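Local coordinates for Lmo0325 protein (Listeria monocytogenes EGD-e, PDB 4RYK) that probably binds DNA through an N-terminal helix-turn-helix domain and is a putative transcriptional regulator of the Rgg type, with a helical-repeat C-terminal domain, at residues A[199-204]-A[239-244]; A[206-211]-A[228-233]; A[249-254]-A[268-273]. All blocks are in the same frame, centred on the assembly; numbering follows the deposited sequence.

Contact 1: residues A[199-204]-A[239-244]; sequences GRLLFC and SFNSAF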
loop_
_atom_site.group_PDB
_atom_site.type_symbol
_atom_site.label_atom_id
_atom_site.label_comp_id
_atom_site.label_asym_id
_atom_site.label_seq_id
_atom_site.Cartn_x
_atom_site.Cartn_y
_atom_site.Cartn_z
ATOM N N GLY A 199 -2.806 3.831 5.396
ATOM C CA GLY A 199 -3.494 4.158 6.612
ATOM C C GLY A 199 -4.584 3.170 6.833
ATOM O O GLY A 199 -4.857 2.773 7.940
ATOM N N ARG A 200 -5.218 2.753 5.759
ATOM C CA ARG A 200 -6.292 1.790 5.883
ATOM C C ARG A 200 -5.868 0.515 6.610
ATOM O O ARG A 200 -6.570 0.024 7.490
ATOM C CB ARG A 200 -6.875 1.510 4.513
ATOM C CG ARG A 200 -7.795 0.323 4.446
ATOM C CD ARG A 200 -8.548 0.322 3.140
ATOM N NE ARG A 200 -7.678 0.168 1.995
ATOM C CZ ARG A 200 -7.525 1.054 1.045
ATOM N NH1 ARG A 200 -8.105 2.203 1.135
ATOM N NH2 ARG A 200 -6.721 0.805 0.022
ATOM N N LEU A 201 -4.714 -0.014 6.300
ATOM C CA LEU A 201 -4.286 -1.257 6.926
ATOM C C LEU A 201 -3.896 -1.052 8.400
ATOM O O LEU A 201 -4.130 -1.906 9.236
ATOM C CB LEU A 201 -3.073 -1.854 6.177
ATOM C CG LEU A 201 -3.308 -2.208 4.678
ATOM C CD1 LEU A 201 -2.025 -2.758 4.005
ATOM C CD2 LEU A 201 -4.434 -3.220 4.534
ATOM N N LEU A 202 -3.298 0.080 8.708
ATOM C CA LEU A 202 -3.036 0.435 10.122
ATOM C C LEU A 202 -4.325 0.561 10.907
ATOM O O LEU A 202 -4.435 0.031 11.990
ATOM C CB LEU A 202 -2.320 1.739 10.150
ATOM C CG LEU A 202 -1.923 2.216 11.540
ATOM C CD1 LEU A 202 -0.846 1.320 12.134
ATOM C CD2 LEU A 202 -1.431 3.671 11.445
ATOM N N PHE A 203 -5.355 1.219 10.352
ATOM C CA PHE A 203 -6.614 1.237 11.072
ATOM C C PHE A 203 -7.220 -0.157 11.236
ATOM O O PHE A 203 -7.741 -0.463 12.303
ATOM C CB PHE A 203 -7.578 2.233 10.453
ATOM C CG PHE A 203 -7.237 3.646 10.798
ATOM C CD1 PHE A 203 -7.620 4.182 12.001
ATOM C CD2 PHE A 203 -6.564 4.426 9.933
ATOM C CE1 PHE A 203 -7.312 5.481 12.333
ATOM C CE2 PHE A 203 -6.246 5.728 10.259
ATOM C CZ PHE A 203 -6.615 6.255 11.448
ATOM N N CYS A 204 -7.173 -1.000 10.193
ATOM C CA CYS A 204 -7.688 -2.356 10.304
ATOM C C CYS A 204 -7.057 -3.118 11.434
ATOM O O CYS A 204 -7.743 -3.722 12.248
ATOM C CB CYS A 204 -7.490 -3.158 9.029
ATOM S SG CYS A 204 -8.596 -2.679 7.666
ATOM N N SER A 239 -11.604 -2.189 -1.880
ATOM C CA SER A 239 -10.148 -2.456 -1.912
ATOM C C SER A 239 -9.697 -3.909 -1.940
ATOM O O SER A 239 -10.049 -4.763 -1.008
ATOM C CB SER A 239 -9.466 -1.803 -0.670
ATOM O OG SER A 239 -9.571 -0.398 -0.738
ATOM N N PHE A 240 -8.794 -4.149 -2.899
ATOM C CA PHE A 240 -8.093 -5.427 -2.916
ATOM C C PHE A 240 -7.104 -5.577 -1.781
ATOM O O PHE A 240 -6.963 -6.691 -1.278
ATOM C CB PHE A 240 -7.438 -5.748 -4.253
ATOM C CG PHE A 240 -8.407 -5.869 -5.399
ATOM C CD1 PHE A 240 -9.755 -6.086 -5.190
ATOM C CD2 PHE A 240 -7.974 -5.721 -6.689
ATOM C CE1 PHE A 240 -10.644 -6.172 -6.224
ATOM C CE2 PHE A 240 -8.870 -5.829 -7.752
ATOM C CZ PHE A 240 -10.206 -6.023 -7.509
ATOM N N ASN A 241 -6.495 -4.485 -1.295
ATOM C CA ASN A 241 -5.350 -4.657 -0.424
ATOM C C ASN A 241 -5.720 -5.056 0.983
ATOM O O ASN A 241 -4.818 -5.297 1.771
ATOM C CB ASN A 241 -4.429 -3.426 -0.413
ATOM C CG ASN A 241 -4.891 -2.300 0.557
ATOM O OD1 ASN A 241 -6.072 -2.187 0.915
ATOM N ND2 ASN A 241 -3.942 -1.458 0.966
ATOM N N SER A 242 -7.015 -5.178 1.307
ATOM C CA SER A 242 -7.422 -5.389 2.689
ATOM C C SER A 242 -8.211 -6.649 2.865
ATOM O O SER A 242 -8.855 -6.862 3.902
ATOM C CB SER A 242 -8.190 -4.156 3.191
ATOM O OG SER A 242 -9.231 -3.857 2.313
ATOM N N ALA A 243 -8.102 -7.533 1.890
ATOM C CA ALA A 243 -8.730 -8.842 1.979
ATOM C C ALA A 243 -8.376 -9.586 3.250
ATOM O O ALA A 243 -9.236 -10.189 3.870
ATOM C CB ALA A 243 -8.366 -9.679 0.779
ATOM N N PHE A 244 -7.123 -9.537 3.646
ATOM C CA PHE A 244 -6.717 -10.213 4.856
ATOM C C PHE A 244 -7.581 -9.798 6.061
ATOM O O PHE A 244 -7.991 -10.617 6.881
ATOM C CB PHE A 244 -5.226 -9.938 5.134
ATOM C CG PHE A 244 -4.708 -10.563 6.420
ATOM C CD1 PHE A 244 -4.759 -9.873 7.618
ATOM C CD2 PHE A 244 -4.173 -11.858 6.423
ATOM C CE1 PHE A 244 -4.291 -10.449 8.806
ATOM C CE2 PHE A 244 -3.695 -12.435 7.598
ATOM C CZ PHE A 244 -3.769 -11.745 8.790
#
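Two hydrogen bonds from one guanidinium to one oxygen carry the polar part of this contact between 199-204, within helix 197-216, and 239-244, the turn and first residues of helix 243-259. Arg200 starts with CG anti to its backbone N (chi1 168°) and bends at chi3, so that the guanidinium grips Asn241 OD1 side-on, through NE and NH2. Arg200 NE reaches Asn241 OD1 at 3.0 Å, lying in the carbonyl plane on a lone pair. The longer bond, 3.2 Å from Arg200 NH2 to Asn241 OD1, approaches from above that plane. Asn241 points its amide at the arginine with CG in the crowded position (chi1 83°). Ser239 OG sits over one face of the guanidinium, 3.1 Å from Arg200 CZ, and bonds instead to the carbonyl of Thr236. Arginine suits this buried spot because NH1 can also serve the carbonyl of Arg194.

Van der Waals packing falls to Leu201, whose CD2 lies 3.5 Å from Asn241 O, with Ser242 CB beyond. Its branched end crosses Asn241 obliquely, Leu201 CD1 3.8 Å from Asn241 ND2. Ser242, at the N-cap position, turns its OG to the carbonyl of Ser234.

The contact ties two helices of the Rgg-type C-terminal domain at the subunit interface, where Leu201 also packs on Asn241 of the second subunit. Helix 220-235 lies against Cys204, and helices 161-170 and 176-193 pack on Phe203.

Contact 2: residues A[206-211]-A[228-233]; sequences LFANLT and EKLKEA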
loop_
_atom_site.group_PDB
_atom_site.type_symbol
_atom_site.label_atom_id
_atom_site.label_comp_id
_atom_site.label_asym_id
_atom_site.label_seq_id
_atom_site.Cartn_x
_atom_site.Cartn_y
_atom_site.Cartn_z
ATOM N N LEU A 206 -5.516 -1.874 14.069
ATOM C CA LEU A 206 -5.882 -1.320 15.361
ATOM C C LEU A 206 -7.303 -1.769 15.719
ATOM O O LEU A 206 -7.560 -2.179 16.846
ATOM C CB LEU A 206 -5.850 0.190 15.291
ATOM C CG LEU A 206 -6.451 0.899 16.522
ATOM C CD1 LEU A 206 -5.726 0.436 17.777
ATOM C CD2 LEU A 206 -6.358 2.396 16.402
ATOM N N PHE A 207 -8.241 -1.689 14.783
ATOM C CA PHE A 207 -9.623 -2.039 15.079
ATOM C C PHE A 207 -9.745 -3.522 15.420
ATOM O O PHE A 207 -10.575 -3.904 16.260
ATOM C CB PHE A 207 -10.560 -1.754 13.915
ATOM C CG PHE A 207 -10.825 -0.289 13.642
ATOM C CD1 PHE A 207 -11.074 0.600 14.658
ATOM C CD2 PHE A 207 -10.865 0.170 12.348
ATOM C CE1 PHE A 207 -11.351 1.919 14.391
ATOM C CE2 PHE A 207 -11.135 1.481 12.070
ATOM C CZ PHE A 207 -11.372 2.370 13.113
ATOM N N ALA A 208 -8.965 -4.361 14.735
ATOM C CA ALA A 208 -8.905 -5.799 15.074
ATOM C C ALA A 208 -8.449 -6.011 16.504
ATOM O O ALA A 208 -9.081 -6.756 17.246
ATOM C CB ALA A 208 -7.949 -6.512 14.168
ATOM N N ASN A 209 -7.367 -5.330 16.884
ATOM C CA ASN A 209 -6.846 -5.417 18.262
ATOM C C ASN A 209 -7.822 -4.997 19.322
ATOM O O ASN A 209 -7.942 -5.655 20.360
ATOM C CB ASN A 209 -5.557 -4.627 18.443
ATOM C CG ASN A 209 -4.363 -5.309 17.801
ATOM O OD1 ASN A 209 -4.422 -6.450 17.374
ATOM N ND2 ASN A 209 -3.266 -4.605 17.747
ATOM N N LEU A 210 -8.516 -3.900 19.074
ATOM C CA LEU A 210 -9.517 -3.435 20.033
ATOM C C LEU A 210 -10.698 -4.389 20.144
ATOM O O LEU A 210 -11.188 -4.656 21.250
ATOM C CB LEU A 210 -10.067 -2.098 19.616
ATOM C CG LEU A 210 -9.072 -0.952 19.658
ATOM C CD1 LEU A 210 -9.772 0.325 19.190
ATOM C CD2 LEU A 210 -8.470 -0.773 21.054
ATOM N N THR A 211 -11.156 -4.897 18.997
ATOM C CA THR A 211 -12.299 -5.783 18.991
ATOM C C THR A 211 -11.946 -7.006 19.830
ATOM O O THR A 211 -12.740 -7.475 20.643
ATOM C CB THR A 211 -12.690 -6.191 17.573
ATOM O OG1 THR A 211 -12.989 -5.033 16.783
ATOM C CG2 THR A 211 -13.875 -7.065 17.568
ATOM N N GLU A 228 -17.772 -3.196 13.544
ATOM C CA GLU A 228 -18.408 -2.532 12.397
ATOM C C GLU A 228 -17.389 -1.617 11.680
ATOM O O GLU A 228 -17.387 -1.488 10.438
ATOM C CB GLU A 228 -19.661 -1.806 12.887
ATOM C CG GLU A 228 -20.342 -0.848 11.921
ATOM C CD GLU A 228 -21.255 0.207 12.628
ATOM O OE1 GLU A 228 -21.773 -0.041 13.770
ATOM O OE2 GLU A 228 -21.447 1.307 12.021
ATOM N N LYS A 229 -16.487 -1.006 12.441
ATOM C CA LYS A 229 -15.454 -0.169 11.843
ATOM C C LYS A 229 -14.421 -0.986 11.120
ATOM O O LYS A 229 -13.909 -0.566 10.101
ATOM C CB LYS A 229 -14.697 0.637 12.881
ATOM C CG LYS A 229 -15.535 1.676 13.599
ATOM C CD LYS A 229 -15.887 2.867 12.728
ATOM C CE LYS A 229 -17.256 3.347 13.197
ATOM N NZ LYS A 229 -17.492 4.702 12.764
ATOM N N LEU A 230 -14.056 -2.117 11.701
ATOM C CA LEU A 230 -13.114 -3.021 11.055
ATOM C C LEU A 230 -13.727 -3.503 9.709
ATOM O O LEU A 230 -13.046 -3.541 8.703
ATOM C CB LEU A 230 -12.818 -4.196 11.961
ATOM C CG LEU A 230 -12.052 -5.325 11.282
ATOM C CD1 LEU A 230 -10.707 -4.840 10.830
ATOM C CD2 LEU A 230 -11.850 -6.469 12.240
ATOM N N LYS A 231 -15.000 -3.866 9.722
ATOM C CA LYS A 231 -15.717 -4.259 8.504
ATOM C C LYS A 231 -15.673 -3.141 7.476
ATOM O O LYS A 231 -15.244 -3.352 6.331
ATOM C CB LYS A 231 -17.172 -4.585 8.770
ATOM C CG LYS A 231 -17.419 -5.871 9.529
ATOM C CD LYS A 231 -17.350 -7.073 8.609
ATOM C CE LYS A 231 -17.786 -8.384 9.278
ATOM N NZ LYS A 231 -17.890 -9.459 8.237
ATOM N N GLU A 232 -16.076 -1.945 7.888
ATOM C CA GLU A 232 -16.079 -0.817 6.976
ATOM C C GLU A 232 -14.698 -0.504 6.428
ATOM O O GLU A 232 -14.497 -0.308 5.207
ATOM C CB GLU A 232 -16.631 0.399 7.683
ATOM C CG GLU A 232 -16.771 1.613 6.796
ATOM C CD GLU A 232 -17.170 2.849 7.602
ATOM O OE1 GLU A 232 -16.327 3.488 8.241
ATOM O OE2 GLU A 232 -18.348 3.156 7.603
ATOM N N ALA A 233 -13.738 -0.432 7.313
ATOM C CA ALA A 233 -12.366 -0.097 6.915
ATOM C C ALA A 233 -11.845 -1.129 5.908
ATOM O O ALA A 233 -11.274 -0.765 4.894
ATOM C CB ALA A 233 -11.462 -0.046 8.127
#
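Helices 197-216 and 220-235 form an antiparallel helical hairpin in the Rgg-type C-terminal domain, a member of the TPR clan, and this contact is its packed interior. The axes of the two short segments pass 8.9 Å apart, with 157° between their directions, and the interface is apolar, as befits a buried seam.

Phe207 is the main bump, and it fills the hollow lined by Lys229, Leu230 and Ala233. With CG anti to the carbonyl carbon (chi1 -71°), its ring slides along the surface of the facing helix and lies flat against Lys229. The CB of Lys229 sits almost over the ring centre, 3.6 Å from the centroid of Phe207 and 8° off the normal, a CH-pi contact. A lysine works here because its aliphatic root covers the aromatic face while the chain, bent at chi2 and chi3, carries the amino group away from the seam. At the ring edge Ala233 CB stands 4.2 Å from Phe207 CE2; its small methyl suits a place beside so wide a ring. Tyr190 of helix 176-193 meets Phe207 edge-to-face.

Leu230 is the answering bump. Leu230 CB lies 3.9 Å from Phe207 CB, where the backbones come nearest, and its CG, anti to the backbone N, sends CD2 onto Ala208. The alanine offers a shallow hollow: CD2 of Leu230 rests 4.1 Å from Ala208 CA.

One turn further on, Thr211 folds its hydroxyl back along its own helix, OG1 donating to Phe207 O at 2.7 Å from above the carbonyl plane, while the Thr211 backbone N binds the same oxygen.

Contact 3: residues A[249-254]-A[268-273]; sequences ANYYQG and RQAKRA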
loop_
_atom_site.group_PDB
_atom_site.type_symbol
_atom_site.label_atom_id
_atom_site.label_comp_id
_atom_site.label_asym_id
_atom_site.label_seq_id
_atom_site.Cartn_x
_atom_site.Cartn_y
_atom_site.Cartn_z
ATOM N N ALA A 249 -12.159 -9.807 10.246
ATOM C CA ALA A 249 -13.541 -9.370 10.565
ATOM C C ALA A 249 -14.537 -10.535 10.602
ATOM O O ALA A 249 -15.394 -10.601 11.488
ATOM C CB ALA A 249 -14.014 -8.324 9.574
ATOM N N ASN A 250 -14.407 -11.475 9.665
ATOM C CA ASN A 250 -15.264 -12.653 9.687
ATOM C C ASN A 250 -15.037 -13.484 10.944
ATOM O O ASN A 250 -16.016 -13.969 11.532
ATOM C CB ASN A 250 -15.088 -13.559 8.462
ATOM C CG ASN A 250 -15.761 -13.010 7.196
ATOM O OD1 ASN A 250 -16.590 -12.102 7.244
ATOM N ND2 ASN A 250 -15.412 -13.594 6.055
ATOM N N TYR A 251 -13.766 -13.667 11.339
ATOM C CA TYR A 251 -13.452 -14.350 12.573
ATOM C C TYR A 251 -14.151 -13.691 13.794
ATOM O O TYR A 251 -14.856 -14.342 14.561
ATOM C CB TYR A 251 -11.939 -14.421 12.826
ATOM C CG TYR A 251 -11.700 -15.082 14.157
ATOM C CD1 TYR A 251 -11.650 -14.335 15.321
ATOM C CD2 TYR A 251 -11.590 -16.468 14.251
ATOM C CE1 TYR A 251 -11.499 -14.947 16.567
ATOM C CE2 TYR A 251 -11.440 -17.096 15.462
ATOM C CZ TYR A 251 -11.403 -16.341 16.632
ATOM O OH TYR A 251 -11.251 -17.001 17.832
ATOM N N TYR A 252 -13.939 -12.402 13.983
ATOM C CA TYR A 252 -14.542 -11.723 15.142
ATOM C C TYR A 252 -16.086 -11.653 15.130
ATOM O O TYR A 252 -16.709 -11.692 16.192
ATOM C CB TYR A 252 -13.894 -10.340 15.373
ATOM C CG TYR A 252 -12.472 -10.457 15.880
ATOM C CD1 TYR A 252 -12.197 -11.061 17.107
ATOM C CD2 TYR A 252 -11.408 -9.962 15.158
ATOM C CE1 TYR A 252 -10.901 -11.176 17.582
ATOM C CE2 TYR A 252 -10.093 -10.081 15.617
ATOM C CZ TYR A 252 -9.846 -10.705 16.807
ATOM O OH TYR A 252 -8.560 -10.827 17.270
ATOM N N GLN A 253 -16.702 -11.610 13.956
ATOM C CA GLN A 253 -18.166 -11.611 13.839
ATOM C C GLN A 253 -18.647 -12.976 14.348
ATOM O O GLN A 253 -19.662 -13.088 15.069
ATOM C CB GLN A 253 -18.609 -11.354 12.400
ATOM C CG GLN A 253 -20.116 -11.370 12.167
ATOM C CD GLN A 253 -20.859 -10.363 13.047
ATOM O OE1 GLN A 253 -21.075 -9.246 12.624
ATOM N NE2 GLN A 253 -21.188 -10.737 14.293
ATOM N N GLY A 254 -17.856 -14.004 14.041
ATOM C CA GLY A 254 -18.136 -15.345 14.521
ATOM C C GLY A 254 -18.134 -15.406 16.033
ATOM O O GLY A 254 -19.061 -15.907 16.641
ATOM N N ARG A 268 -19.144 -21.869 13.283
ATOM C CA ARG A 268 -18.842 -22.254 11.910
ATOM C C ARG A 268 -18.164 -21.095 11.156
ATOM O O ARG A 268 -17.287 -21.297 10.345
ATOM C CB ARG A 268 -20.102 -22.706 11.179
ATOM C CG ARG A 268 -20.777 -23.956 11.774
ATOM C CD ARG A 268 -20.331 -25.297 11.163
ATOM N NE ARG A 268 -21.081 -25.695 9.951
ATOM C CZ ARG A 268 -20.909 -26.841 9.272
ATOM N NH1 ARG A 268 -20.010 -27.744 9.664
ATOM N NH2 ARG A 268 -21.644 -27.096 8.187
ATOM N N GLN A 269 -18.553 -19.870 11.451
ATOM C CA GLN A 269 -17.956 -18.749 10.785
ATOM C C GLN A 269 -16.505 -18.578 11.206
ATOM O O GLN A 269 -15.657 -18.286 10.382
ATOM C CB GLN A 269 -18.728 -17.510 11.125
ATOM C CG GLN A 269 -18.033 -16.234 10.710
ATOM C CD GLN A 269 -18.779 -15.512 9.657
ATOM O OE1 GLN A 269 -19.530 -16.116 8.915
ATOM N NE2 GLN A 269 -18.616 -14.206 9.615
ATOM N N ALA A 270 -16.238 -18.721 12.496
ATOM C CA ALA A 270 -14.883 -18.604 13.038
ATOM C C ALA A 270 -13.967 -19.702 12.499
ATOM O O ALA A 270 -12.828 -19.439 12.138
ATOM C CB ALA A 270 -14.919 -18.666 14.563
ATOM N N LYS A 271 -14.454 -20.931 12.484
ATOM C CA LYS A 271 -13.739 -22.045 11.863
ATOM C C LYS A 271 -13.488 -21.831 10.368
ATOM O O LYS A 271 -12.466 -22.217 9.861
ATOM C CB LYS A 271 -14.514 -23.346 12.070
ATOM C CG LYS A 271 -14.535 -23.808 13.524
ATOM C CD LYS A 271 -13.281 -24.601 13.894
ATOM C CE LYS A 271 -13.438 -26.080 13.529
ATOM N NZ LYS A 271 -12.237 -26.907 13.865
ATOM N N ARG A 272 -14.424 -21.199 9.687
ATOM C CA ARG A 272 -14.248 -20.930 8.277
ATOM C C ARG A 272 -13.120 -19.876 8.058
ATOM O O ARG A 272 -12.317 -19.980 7.122
ATOM C CB ARG A 272 -15.563 -20.486 7.692
ATOM C CG ARG A 272 -15.447 -19.970 6.293
ATOM C CD ARG A 272 -15.649 -21.095 5.341
ATOM N NE ARG A 272 -14.507 -21.966 5.114
ATOM C CZ ARG A 272 -13.543 -21.770 4.207
ATOM N NH1 ARG A 272 -12.593 -22.689 4.064
ATOM N NH2 ARG A 272 -13.509 -20.672 3.446
ATOM N N ALA A 273 -13.029 -18.880 8.933
ATOM C CA ALA A 273 -11.975 -17.907 8.800
ATOM C C ALA A 273 -10.590 -18.568 8.979
ATOM O O ALA A 273 -9.677 -18.322 8.198
ATOM C CB ALA A 273 -12.158 -16.783 9.782
HETATM O O HOH W 1 -19.374 -11.620 9.154
HETATM O O HOH W 2 -19.865 -12.824 6.789
#
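Gln269 reaches across the antiparallel helical hairpin of helices 243-259 and 263-279 with an unusual bend: CG stands anti to the backbone N (chi1 168°), but chi2 is 114°, away from a staggered value. This brings its amide to the backbone of Asn250, where Gln269 NE2 donates to Asn250 O at 3.2 Å, in the carbonyl plane and on a lone pair. Packing there is tight, for Gln269 CG is only 3.1 Å from the same Asn250 O. Gly254 suits its place: it has no side chain, and a CB there would clash with Ala270 N, so the helices close to 7.5 Å between segment axes.

Tyr251 holds CG anti to its backbone N (chi1 177°), which stands the ring beside the facing helix. Tyr251 CE2 touches Ala270 CB at 3.9 Å, and Ala273 CB packs equally near Tyr251 CB. Small alanines suit so close an approach, while helix 283-300 meets the Tyr251 ring through Tyr289, edge-to-face.

Asn250 has CG anti to its carbonyl carbon, and its amide lies across that of Gln269. Two waters join Asn250 OD1 to Gln269 NE2 by weak bonds.

Asn250 O also accepts from Gly254 N, so two donors grip this carbonyl. The Asn250 side chain, its ND2 bonded to Glu279 O and its OD1 hydrogen-bonded to His281 NE2, both of the second subunit, joins the hairpin to the dimer interface.

How the contacts relate
From the N terminus, helix 197-216 supplies the first segment of contact 1 and then that of contact 2. The chain turns back through helix 220-235, closing contact 2, and contact 1 closes only afterwards, at the start of helix 243-259; the shorter loop thus lies within the longer. Contact 3 follows in series, joining helix 243-259 to helix 263-279. Contacts 1 and 2 touch where Arg200 CD lies 3.4 Å from Ala233 O, and contacts 2 and 3 meet through Leu230 and Ala249. Contacts 1 and 3 do not touch, yet share helix 243-259 and both face the second subunit. Together they tie four successive helices into one array.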